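Local coordinates for protein bacilliredoxin BrxA (Bacillus subtilis, PDB 3FHK) that removes bacillithiol from S-bacillithiolated proteins through a CXC redox motif and has disulfide isomerase activity, at residues A44-C56 with T77-D89. The protein carries 2 engineered substitutions. Numbering follows the deposited sequence.
Sequences AEGTTLVVVNSVC and TPDNTVTVFAGQD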
ATOM      1  N   ALA A  44     -21.562  -6.803  36.332  1.00 59.47           N
ATOM      2  CA  ALA A  44     -20.437  -7.576  36.847  1.00 56.07           C
ATOM      3  C   ALA A  44     -20.516  -7.794  38.357  1.00 51.70           C
ATOM      4  O   ALA A  44     -20.799  -6.871  39.121  1.00 49.17           O
ATOM      5  CB  ALA A  44     -19.110  -6.916  36.468  1.00 51.38           C
ATOM      6  N   GLU A  45     -20.263  -9.028  38.770  1.00 51.26           N
ATOM      7  CA  GLU A  45     -20.221  -9.381  40.177  1.00 50.09           C
ATOM      8  C   GLU A  45     -18.935 -10.124  40.498  1.00 46.24           C
ATOM      9  O   GLU A  45     -18.403 -10.866  39.661  1.00 42.94           O
ATOM     10  CB  GLU A  45     -21.438 -10.228  40.554  1.00 51.48           C
ATOM     11  CG  GLU A  45     -22.655  -9.393  40.928  1.00 69.55           C
ATOM     12  CD  GLU A  45     -23.958 -10.171  40.850  1.00 80.76           C
ATOM     13  OE1 GLU A  45     -23.913 -11.403  40.630  1.00 80.86           O
ATOM     14  OE2 GLU A  45     -25.027  -9.544  41.000  1.00 82.98           O
ATOM     15  N   GLY A  46     -18.442  -9.920  41.715  1.00 34.91           N
ATOM     16  CA  GLY A  46     -17.213 -10.544  42.152  1.00 34.69           C
ATOM     17  C   GLY A  46     -16.025  -9.892  41.477  1.00 43.88           C
ATOM     18  O   GLY A  46     -16.072  -8.707  41.141  1.00 42.09           O
ATOM     19  N   THR A  47     -14.961 -10.660  41.264  1.00 37.34           N
ATOM     20  CA  THR A  47     -13.748 -10.082  40.703  1.00 36.62           C
ATOM     21  C   THR A  47     -13.641 -10.252  39.198  1.00 41.81           C
ATOM     22  O   THR A  47     -14.106 -11.243  38.624  1.00 45.30           O
ATOM     23  CB  THR A  47     -12.474 -10.597  41.393  1.00 38.54           C
ATOM     24  OG1 THR A  47     -12.396 -12.030  41.284  1.00 33.82           O
ATOM     25  CG2 THR A  47     -12.484 -10.180  42.870  1.00 37.02           C
ATOM     26  N   THR A  48     -13.023  -9.258  38.568  1.00 41.86           N
ATOM     27  CA  THR A  48     -12.810  -9.266  37.138  1.00 33.25           C
ATOM     28  C   THR A  48     -11.403  -8.814  36.787  1.00 32.05           C
ATOM     29  O   THR A  48     -10.908  -7.832  37.330  1.00 29.58           O
ATOM     30  CB  THR A  48     -13.809  -8.362  36.412  1.00 37.08           C
ATOM     31  OG1 THR A  48     -15.119  -8.939  36.493  1.00 40.21           O
ATOM     32  CG2 THR A  48     -13.413  -8.211  34.935  1.00 37.14           C
ATOM     33  N   LEU A  49     -10.761  -9.561  35.893  1.00 29.13           N
ATOM     34  CA  LEU A  49      -9.541  -9.100  35.246  1.00 33.20           C
ATOM     35  C   LEU A  49      -9.908  -8.522  33.891  1.00 31.27           C
ATOM     36  O   LEU A  49     -10.459  -9.211  33.035  1.00 32.96           O
ATOM     37  CB  LEU A  49      -8.521 -10.227  35.072  1.00 25.18           C
ATOM     38  CG  LEU A  49      -7.243  -9.764  34.367  1.00 33.58           C
ATOM     39  CD1 LEU A  49      -6.559  -8.717  35.213  1.00 31.43           C
ATOM     40  CD2 LEU A  49      -6.284 -10.933  34.057  1.00 26.46           C
ATOM     41  N   VAL A  50      -9.623  -7.243  33.722  1.00 32.71           N
ATOM     42  CA  VAL A  50      -9.834  -6.572  32.460  1.00 28.92           C
ATOM     43  C   VAL A  50      -8.463  -6.415  31.832  1.00 32.52           C
ATOM     44  O   VAL A  50      -7.508  -5.956  32.476  1.00 31.01           O
ATOM     45  CB  VAL A  50     -10.483  -5.176  32.667  1.00 32.61           C
ATOM     46  CG1 VAL A  50     -10.577  -4.414  31.346  1.00 26.11           C
ATOM     47  CG2 VAL A  50     -11.877  -5.313  33.329  1.00 18.15           C
ATOM     48  N   VAL A  51      -8.347  -6.823  30.579  1.00 31.92           N
ATOM     49  CA  VAL A  51      -7.119  -6.588  29.841  1.00 32.16           C
ATOM     50  C   VAL A  51      -7.395  -5.596  28.731  1.00 32.04           C
ATOM     51  O   VAL A  51      -8.272  -5.803  27.889  1.00 30.74           O
ATOM     52  CB  VAL A  51      -6.541  -7.877  29.241  1.00 32.12           C
ATOM     53  CG1 VAL A  51      -5.309  -7.559  28.386  1.00 24.29           C
ATOM     54  CG2 VAL A  51      -6.198  -8.861  30.351  1.00 27.45           C
ATOM     55  N   VAL A  52      -6.669  -4.493  28.760  1.00 28.28           N
ATOM     56  CA  VAL A  52      -6.716  -3.558  27.656  1.00 27.54           C
ATOM     57  C   VAL A  52      -5.657  -3.962  26.652  1.00 30.94           C
ATOM     58  O   VAL A  52      -4.456  -3.743  26.860  1.00 33.67           O
ATOM     59  CB  VAL A  52      -6.499  -2.127  28.119  1.00 23.89           C
ATOM     60  CG1 VAL A  52      -6.432  -1.206  26.910  1.00 20.15           C
ATOM     61  CG2 VAL A  52      -7.629  -1.727  29.042  1.00 32.65           C
ATOM     62  N   ASN A  53      -6.125  -4.572  25.570  1.00 30.93           N
ATOM     63  CA  ASN A  53      -5.259  -5.187  24.585  1.00 32.43           C
ATOM     64  C   ASN A  53      -4.698  -4.131  23.639  1.00 33.49           C
ATOM     65  O   ASN A  53      -5.145  -2.984  23.658  1.00 31.28           O
ATOM     66  CB  ASN A  53      -6.037  -6.266  23.827  1.00 33.71           C
ATOM     67  CG  ASN A  53      -5.133  -7.319  23.210  1.00 35.97           C
ATOM     68  OD1 ASN A  53      -3.910  -7.277  23.363  1.00 31.29           O
ATOM     69  ND2 ASN A  53      -5.733  -8.263  22.495  1.00 34.97           N
ATOM     70  N   SER A  54      -3.714  -4.518  22.829  1.00 37.83           N
ATOM     71  CA  SER A  54      -3.015  -3.586  21.945  1.00 37.96           C
ATOM     72  C   SER A  54      -2.197  -4.356  20.905  1.00 42.07           C
ATOM     73  O   SER A  54      -1.858  -5.513  21.115  1.00 37.05           O
ATOM     74  CB  SER A  54      -2.090  -2.675  22.765  1.00 33.26           C
ATOM     75  OG  SER A  54      -1.101  -2.055  21.948  1.00 43.56           O
ATOM     76  N   VAL A  55      -1.868  -3.702  19.793  1.00 39.95           N
ATOM     77  CA  VAL A  55      -1.095  -4.335  18.719  1.00 38.62           C
ATOM     78  C   VAL A  55       0.419  -4.366  18.975  1.00 36.48           C
ATOM     79  O   VAL A  55       1.157  -5.132  18.353  1.00 43.34           O
ATOM     80  CB  VAL A  55      -1.358  -3.618  17.374  1.00 47.71           C
ATOM     81  CG1 VAL A  55      -0.526  -4.227  16.267  1.00 56.86           C
ATOM     82  CG2 VAL A  55      -2.823  -3.699  17.017  1.00 51.71           C
ATOM     83  N   CYS A  56       0.891  -3.519  19.881  0.50 35.79           N
ATOM     84  CA  CYS A  56       2.327  -3.337  20.041  0.50 38.68           C
ATOM     85  C   CYS A  56       3.028  -4.587  20.584  0.50 37.12           C
ATOM     86  O   CYS A  56       2.405  -5.480  21.149  0.50 36.51           O
ATOM     87  CB  CYS A  56       2.595  -2.147  20.951  0.50 36.69           C
ATOM     88  SG  CYS A  56       1.829  -2.376  22.542  0.50 25.87           S
ATOM     89  N   THR A  77      -8.116 -16.909  41.723  1.00 40.07           N
ATOM     90  CA  THR A  77      -8.295 -16.352  40.384  1.00 45.23           C
ATOM     91  C   THR A  77      -9.587 -15.531  40.263  1.00 46.06           C
ATOM     92  O   THR A  77     -10.538 -15.744  41.018  1.00 50.26           O
ATOM     93  CB  THR A  77      -8.311 -17.481  39.330  1.00 53.30           C
ATOM     94  OG1 THR A  77      -8.052 -16.938  38.029  1.00 53.65           O
ATOM     95  CG2 THR A  77      -9.655 -18.189  39.337  1.00 50.47           C
ATOM     96  N   PRO A  78      -9.624 -14.579  39.311  1.00 39.67           N
ATOM     97  CA  PRO A  78     -10.827 -13.754  39.156  1.00 39.83           C
ATOM     98  C   PRO A  78     -12.018 -14.569  38.685  1.00 39.94           C
ATOM     99  O   PRO A  78     -11.844 -15.564  37.992  1.00 45.53           O
ATOM    100  CB  PRO A  78     -10.436 -12.739  38.073  1.00 39.95           C
ATOM    101  CG  PRO A  78      -8.939 -12.755  38.044  1.00 49.65           C
ATOM    102  CD  PRO A  78      -8.534 -14.147  38.415  1.00 42.01           C
ATOM    103  N   ASP A  79     -13.215 -14.149  39.071  1.00 37.09           N
ATOM    104  CA  ASP A  79     -14.438 -14.779  38.604  1.00 39.70           C
ATOM    105  C   ASP A  79     -14.690 -14.499  37.119  1.00 42.43           C
ATOM    106  O   ASP A  79     -15.243 -15.335  36.415  1.00 43.69           O
ATOM    107  CB  ASP A  79     -15.616 -14.285  39.443  1.00 43.55           C
ATOM    108  CG  ASP A  79     -15.388 -14.485  40.932  1.00 53.60           C
ATOM    109  OD1 ASP A  79     -15.144 -15.640  41.353  1.00 58.63           O
ATOM    110  OD2 ASP A  79     -15.442 -13.485  41.679  1.00 50.62           O
ATOM    111  N   ASN A  80     -14.309 -13.312  36.650  1.00 45.33           N
ATOM    112  CA  ASN A  80     -14.509 -12.943  35.247  1.00 38.71           C
ATOM    113  C   ASN A  80     -13.226 -12.448  34.591  1.00 44.34           C
ATOM    114  O   ASN A  80     -12.326 -11.923  35.260  1.00 44.63           O
ATOM    115  CB  ASN A  80     -15.581 -11.860  35.108  1.00 35.13           C
ATOM    116  CG  ASN A  80     -16.776 -12.105  36.007  1.00 47.16           C
ATOM    117  OD1 ASN A  80     -17.463 -13.111  35.870  1.00 49.75           O
ATOM    118  ND2 ASN A  80     -17.031 -11.179  36.933  1.00 52.58           N
ATOM    119  N   THR A  81     -13.165 -12.607  33.275  1.00 35.05           N
ATOM    120  CA  THR A  81     -12.049 -12.132  32.472  1.00 31.53           C
ATOM    121  C   THR A  81     -12.608 -11.543  31.191  1.00 34.35           C
ATOM    122  O   THR A  81     -13.422 -12.163  30.503  1.00 30.65           O
ATOM    123  CB  THR A  81     -11.122 -13.283  32.067  1.00 37.27           C
ATOM    124  OG1 THR A  81     -11.912 -14.323  31.494  1.00 39.28           O
ATOM    125  CG2 THR A  81     -10.366 -13.829  33.271  1.00 40.39           C
ATOM    126  N   VAL A  82     -12.187 -10.332  30.869  1.00 31.19           N
ATOM    127  CA  VAL A  82     -12.725  -9.667  29.694  1.00 34.67           C
ATOM    128  C   VAL A  82     -11.659  -8.760  29.115  1.00 37.99           C
ATOM    129  O   VAL A  82     -10.660  -8.443  29.763  1.00 35.73           O
ATOM    130  CB  VAL A  82     -13.989  -8.842  30.021  1.00 26.80           C
ATOM    131  CG1 VAL A  82     -14.987  -9.678  30.804  1.00 27.06           C
ATOM    132  CG2 VAL A  82     -13.625  -7.591  30.783  1.00 28.81           C
ATOM    133  N   THR A  83     -11.854  -8.359  27.878  1.00 33.60           N
ATOM    134  CA  THR A  83     -10.857  -7.531  27.252  1.00 36.37           C
ATOM    135  C   THR A  83     -11.492  -6.536  26.310  1.00 36.91           C
ATOM    136  O   THR A  83     -12.561  -6.777  25.744  1.00 29.26           O
ATOM    137  CB  THR A  83      -9.789  -8.383  26.510  1.00 32.62           C
ATOM    138  OG1 THR A  83      -8.903  -7.515  25.803  1.00 32.62           O
ATOM    139  CG2 THR A  83     -10.442  -9.365  25.538  1.00 28.68           C
ATOM    140  N   VAL A  84     -10.829  -5.397  26.189  1.00 33.43           N
ATOM    141  CA  VAL A  84     -11.147  -4.421  25.175  1.00 36.38           C
ATOM    142  C   VAL A  84      -9.857  -4.198  24.414  1.00 34.36           C
ATOM    143  O   VAL A  84      -8.771  -4.263  24.995  1.00 35.31           O
ATOM    144  CB  VAL A  84     -11.633  -3.102  25.794  1.00 34.92           C
ATOM    145  CG1 VAL A  84     -13.073  -3.244  26.297  1.00 32.80           C
ATOM    146  CG2 VAL A  84     -10.701  -2.687  26.925  1.00 26.97           C
ATOM    147  N   PHE A  85      -9.975  -3.946  23.115  1.00 30.63           N
ATOM    148  CA  PHE A  85      -8.816  -3.828  22.252  1.00 30.93           C
ATOM    149  C   PHE A  85      -8.549  -2.382  21.876  1.00 33.28           C
ATOM    150  O   PHE A  85      -9.168  -1.844  20.960  1.00 40.46           O
ATOM    151  CB  PHE A  85      -9.000  -4.661  20.983  1.00 29.13           C
ATOM    152  CG  PHE A  85      -7.707  -5.130  20.386  1.00 34.11           C
ATOM    153  CD1 PHE A  85      -6.732  -4.222  20.030  1.00 29.13           C
ATOM    154  CD2 PHE A  85      -7.456  -6.479  20.198  1.00 37.05           C
ATOM    155  CE1 PHE A  85      -5.534  -4.640  19.485  1.00 31.02           C
ATOM    156  CE2 PHE A  85      -6.255  -6.899  19.660  1.00 39.45           C
ATOM    157  CZ  PHE A  85      -5.292  -5.973  19.305  1.00 32.88           C
ATOM    158  N   ALA A  86      -7.610  -1.753  22.569  1.00 34.87           N
ATOM    159  CA  ALA A  86      -7.318  -0.345  22.308  1.00 36.76           C
ATOM    160  C   ALA A  86      -6.859  -0.129  20.866  1.00 36.83           C
ATOM    161  O   ALA A  86      -6.109  -0.931  20.313  1.00 36.95           O
ATOM    162  CB  ALA A  86      -6.273   0.166  23.283  1.00 31.69           C
ATOM    163  N   GLY A  87      -7.307   0.957  20.252  1.00 36.89           N
ATOM    164  CA  GLY A  87      -6.846   1.291  18.916  1.00 34.53           C
ATOM    165  C   GLY A  87      -7.619   0.578  17.827  1.00 46.26           C
ATOM    166  O   GLY A  87      -7.664   1.045  16.690  1.00 54.80           O
ATOM    167  N   GLN A  88      -8.229  -0.555  18.176  1.00 49.74           N
ATOM    168  CA  GLN A  88      -9.052  -1.308  17.231  1.00 44.53           C
ATOM    169  C   GLN A  88     -10.540  -1.140  17.522  1.00 35.13           C
ATOM    170  O   GLN A  88     -11.323  -0.819  16.631  1.00 48.22           O
ATOM    171  CB  GLN A  88      -8.665  -2.790  17.228  1.00 44.22           C
ATOM    172  CG  GLN A  88      -7.224  -3.047  16.829  1.00 52.87           C
ATOM    173  CD  GLN A  88      -6.897  -2.544  15.427  1.00 52.32           C
ATOM    174  OE1 GLN A  88      -7.487  -2.986  14.432  1.00 43.95           O
ATOM    175  NE2 GLN A  88      -5.938  -1.624  15.345  1.00 43.25           N
ATOM    176  N   ASP A  89     -10.930  -1.370  18.770  1.00 31.06           N
ATOM    177  CA  ASP A  89     -12.293  -1.093  19.212  1.00 41.94           C
ATOM    178  C   ASP A  89     -12.264   0.152  20.087  1.00 48.14           C
ATOM    179  O   ASP A  89     -12.242   0.052  21.307  1.00 50.67           O
ATOM    180  CB  ASP A  89     -12.866  -2.271  20.005  1.00 36.22           C
ATOM    181  CG  ASP A  89     -12.911  -3.543  19.200  1.00 47.88           C
ATOM    182  OD1 ASP A  89     -12.878  -3.465  17.950  1.00 54.70           O
ATOM    183  OD2 ASP A  89     -12.977  -4.624  19.815  1.00 52.36           O
TER
HETATM  184  O   HOH W   1     -12.723 -13.551  43.570  1.00 47.04           O
HETATM  185  O   HOH W   2      -8.744  -7.727  23.053  1.00 38.25           O
HETATM  186  O   HOH W   3      -3.797  -1.187  19.098  1.00 45.19           O
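N53 lies over one face of the F85 ring. Its CB sits 4.1 Å from the ring centroid, over the face, a CH-pi contact. The N53 amide reaches toward the ring rim, with ND2 3.2 Å from F85 CE2. Amide and ring planes are 41° apart. V55 CG2 comes to the ring edge at CE1. F85 CG is anti to the backbone N (chi1 -152°), which carries the ring face under N53 and S54 and its edge to V55. An alanine at F85 would probably leave a gap under N53 and S54 and let the turn before the active site shift.

At the other end, D79 and N80 grip the start of strand 47-53. D79 OD2 accepts from T47 N at 2.9 Å, and T47 OG1 accepts from D79 N. N80 ND2 makes two bonds, to T48 OG1 at 3.0 Å, in the amide plane, and to E45 O.

Between these ends, strands 47-53 and 80-85 pair in parallel from T48-N80 to N53-F85. They are joined by helix 57-73 in a beta-alpha-beta unit of the thioredoxin-like fold. V51 O takes two donors, V84 N and T83 OG1, the latter at 2.8 Å. T83 OG1 is anti to its own N (chi1 174°), which turns it to this carbonyl. On one face V50 meets V82 and V52 meets V84, each pair through CG2 methyls, and helix 90-97 covers V50, V52 and V84.

Further out, a water links T83 OG1 to N53 ND2. R64 bonds N53 OD1, and the carbonyl of M19 takes N53 ND2. S54 OG accepts from C56 N at 3.2 Å, an ST turn. This turn leads from the strand to C56, a nucleophile of the CXC motif, at the N-cap of helix 57-73.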